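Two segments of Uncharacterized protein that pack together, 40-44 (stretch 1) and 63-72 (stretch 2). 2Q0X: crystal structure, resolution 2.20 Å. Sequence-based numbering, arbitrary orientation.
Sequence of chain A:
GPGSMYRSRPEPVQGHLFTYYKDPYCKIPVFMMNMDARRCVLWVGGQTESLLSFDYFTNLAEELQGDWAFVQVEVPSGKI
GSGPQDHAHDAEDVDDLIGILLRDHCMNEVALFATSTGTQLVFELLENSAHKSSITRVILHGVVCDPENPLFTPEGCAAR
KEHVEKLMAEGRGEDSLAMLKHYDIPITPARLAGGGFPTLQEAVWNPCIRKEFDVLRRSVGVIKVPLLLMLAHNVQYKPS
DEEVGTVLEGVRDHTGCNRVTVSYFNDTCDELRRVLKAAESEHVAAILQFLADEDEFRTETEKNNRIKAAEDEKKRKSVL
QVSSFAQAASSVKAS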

# COMPACT_ATOMS: atom_id res chain seq x y z
N CYS A 40 -16.66 13.65 8.30
CA CYS A 40 -16.28 12.44 7.59
C CYS A 40 -16.20 11.20 8.46
O CYS A 40 -15.87 11.26 9.64
N VAL A 41 -16.51 10.06 7.84
CA VAL A 41 -16.06 8.77 8.33
C VAL A 41 -14.65 8.50 7.79
O VAL A 41 -14.41 8.60 6.59
N LEU A 42 -13.71 8.21 8.69
CA LEU A 42 -12.34 7.90 8.35
C LEU A 42 -12.07 6.44 8.68
O LEU A 42 -12.17 6.02 9.85
N TRP A 43 -11.65 5.71 7.65
CA TRP A 43 -11.38 4.29 7.76
C TRP A 43 -9.87 3.99 7.77
O TRP A 43 -9.12 4.48 6.95
N VAL A 44 -9.46 3.15 8.72
CA VAL A 44 -8.13 2.58 8.76
C VAL A 44 -8.30 1.07 9.02
O VAL A 44 -9.18 0.65 9.75
N GLU A 63 -24.34 5.90 0.12
CA GLU A 63 -25.45 6.11 1.06
C GLU A 63 -25.20 7.28 2.00
O GLU A 63 -26.12 8.04 2.27
N LEU A 64 -23.95 7.43 2.44
CA LEU A 64 -23.51 8.54 3.30
C LEU A 64 -23.52 9.90 2.61
O LEU A 64 -23.54 10.93 3.29
N GLN A 65 -23.49 9.91 1.28
CA GLN A 65 -23.30 11.13 0.50
C GLN A 65 -24.32 12.21 0.85
O GLN A 65 -25.52 11.93 0.92
N GLY A 66 -23.83 13.43 1.04
CA GLY A 66 -24.64 14.55 1.50
C GLY A 66 -24.65 14.70 3.01
O GLY A 66 -25.07 15.75 3.52
N ASP A 67 -24.18 13.68 3.72
CA ASP A 67 -24.30 13.63 5.18
C ASP A 67 -22.92 13.45 5.82
O ASP A 67 -22.51 14.27 6.64
N TRP A 68 -22.21 12.39 5.43
CA TRP A 68 -20.81 12.20 5.79
C TRP A 68 -19.95 11.95 4.54
O TRP A 68 -20.34 11.20 3.64
N ALA A 69 -18.77 12.56 4.50
CA ALA A 69 -17.75 12.17 3.54
C ALA A 69 -17.20 10.81 3.98
O ALA A 69 -17.43 10.39 5.10
N PHE A 70 -16.53 10.12 3.06
CA PHE A 70 -15.91 8.83 3.34
C PHE A 70 -14.44 8.95 2.94
O PHE A 70 -14.13 9.23 1.79
N VAL A 71 -13.55 8.79 3.93
CA VAL A 71 -12.12 8.94 3.72
C VAL A 71 -11.42 7.65 4.12
O VAL A 71 -11.78 7.05 5.14
N GLN A 72 -10.43 7.25 3.31
CA GLN A 72 -9.65 6.02 3.48
C GLN A 72 -8.18 6.32 3.43
O GLN A 72 -7.73 7.06 2.58

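Neighbouring parallel β-strands illustrate a general principle: the backbone fixes the register, and the side chains, alternating between the two faces of the sheet, pack against cross-strand partners on the same face. The packing of 40-44 against 63-72 is a compact example: it buries 512 Å², both sides summed, a total that includes Leu64 and Trp68 ahead of the second strand.

Stretch 2 opens at the end of a helix. Glu63 lies out of reach of stretch 1, but Leu64 (chi1 m, chi2 t) points toward it and brings CD1 to 4.2 Å from Val41 CG2. The chain then turns through Gln65, Gly66 and Asp67, none of which touches stretch 1. Gly66 adopts backbone angles at which a CB would be jammed against the carbonyl oxygen of Gln65, so the turn itself calls for glycine. Leu64 O closes the turn by accepting hydrogen bonds from Asp67 N and Trp68 N, both at 2.9 Å.

Trp68, with chi1 m, points back toward stretch 1. The edge of its ring meets the backbone, Trp68 CE3 lying 3.4 Å from Cys40 C, and the same CE3 is 4.1 Å from Val41 CG2. Val41 (chi1 t) thus has one methyl, CG2, near both Leu64 and Trp68.

From Ala69 onward the strands run parallel, and the alternation becomes regular. Ala69 CB sits 3.8 Å from Cys40 CB on one face, while its carbonyl oxygen accepts a hydrogen bond from Val41 N (2.9 Å between Val41 N and Ala69 O). Phe70 (chi1 t) occupies the other face with Val41, and its CE2 approaches Val41 CG1 to 3.9 Å. The far end of the ring also reaches along stretch 1, with Phe70 CZ 4.3 Å from Trp43 CB.

Val71, chi1 t, returns to the face of Ala69. Its two methyls diverge: Val71 CG2 lies 4.0 Å from Cys40 CB, whereas Val71 CG1 lies 3.6 Å from CD1 of Leu42, whose rotamer is t, p. The backbone of Val71 binds stretch 1 twice, through Val71 N to Val41 O and Trp43 N to Val71 O, each 2.8 Å and nearly straight.

Gln72 (chi1 m, chi2 t) joins Phe70 on the opposite face and lies beside Trp43 (chi1 t), the closest side-chain approach being Gln72 CG to Trp43 CE3 at 4.0 Å. The polar groups of this pair, Gln72 OE1 and Trp43 NE1, find hydrogen bonds elsewhere in the structure. Across the interface, therefore, side chains supply apolar packing, and all three hydrogen bonds belong to the backbone.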

# COMPACT_ATOMS: atom_id res chain seq x y z
CB CYS A 40 -14.94 12.64 6.86
SG CYS A 40 -13.48 12.93 7.90
CB VAL A 41 -17.01 7.65 7.92
CG1 VAL A 41 -16.45 6.29 8.34
CG2 VAL A 41 -18.40 7.91 8.54
CB LEU A 42 -11.38 8.80 9.12
CG LEU A 42 -9.88 8.52 9.00
CD1 LEU A 42 -9.45 8.53 7.54
CD2 LEU A 42 -9.06 9.55 9.85
CB TRP A 43 -12.03 3.52 6.61
CG TRP A 43 -11.65 2.07 6.61
CD1 TRP A 43 -12.17 1.09 7.40
CD2 TRP A 43 -10.63 1.45 5.82
NE1 TRP A 43 -11.55 -0.10 7.15
CE2 TRP A 43 -10.59 0.10 6.19
CE3 TRP A 43 -9.74 1.91 4.85
CZ2 TRP A 43 -9.71 -0.80 5.60
CZ3 TRP A 43 -8.87 1.02 4.28
CH2 TRP A 43 -8.86 -0.32 4.66
CB VAL A 44 -7.20 3.32 9.83
CG1 VAL A 44 -7.61 3.08 11.22
CG2 VAL A 44 -5.76 2.95 9.63
CB GLU A 63 -25.75 4.83 1.85
CG GLU A 63 -26.44 3.76 1.02
CD GLU A 63 -27.81 4.20 0.49
OE1 GLU A 63 -28.57 4.88 1.23
OE2 GLU A 63 -28.11 3.87 -0.68
CB LEU A 64 -22.09 8.27 3.82
CG LEU A 64 -21.91 7.20 4.91
CD1 LEU A 64 -20.45 6.85 5.09
CD2 LEU A 64 -22.55 7.68 6.21
CB GLN A 65 -23.40 10.81 -0.99
CG GLN A 65 -22.99 11.95 -1.89
CD GLN A 65 -24.08 12.35 -2.84
OE1 GLN A 65 -23.94 12.22 -4.06
NE2 GLN A 65 -25.19 12.85 -2.28
CB ASP A 67 -25.27 12.51 5.57
CG ASP A 67 -25.66 12.55 7.03
OD1 ASP A 67 -25.68 13.66 7.60
OD2 ASP A 67 -25.95 11.49 7.61
CB TRP A 68 -20.65 10.99 6.73
CG TRP A 68 -21.28 11.13 8.11
CD1 TRP A 68 -22.59 10.90 8.45
CD2 TRP A 68 -20.61 11.45 9.34
NE1 TRP A 68 -22.77 11.09 9.79
CE2 TRP A 68 -21.58 11.42 10.37
CE3 TRP A 68 -19.30 11.76 9.68
CZ2 TRP A 68 -21.26 11.69 11.70
CZ3 TRP A 68 -18.99 12.05 11.00
CH2 TRP A 68 -19.97 12.01 12.00
CB ALA A 69 -16.64 13.22 3.46
CB PHE A 70 -16.61 7.68 2.59
CG PHE A 70 -16.20 6.30 3.07
CD1 PHE A 70 -15.44 5.46 2.27
CD2 PHE A 70 -16.55 5.87 4.35
CE1 PHE A 70 -15.04 4.20 2.71
CE2 PHE A 70 -16.14 4.62 4.80
CZ PHE A 70 -15.37 3.79 3.97
CB VAL A 71 -11.52 10.09 4.56
CG1 VAL A 71 -10.00 10.19 4.34
CG2 VAL A 71 -12.22 11.43 4.24
CB GLN A 72 -9.97 5.06 2.35
CG GLN A 72 -11.38 4.57 2.36
CD GLN A 72 -11.70 3.74 1.14
OE1 GLN A 72 -11.34 2.56 1.06
NE2 GLN A 72 -12.35 4.36 0.16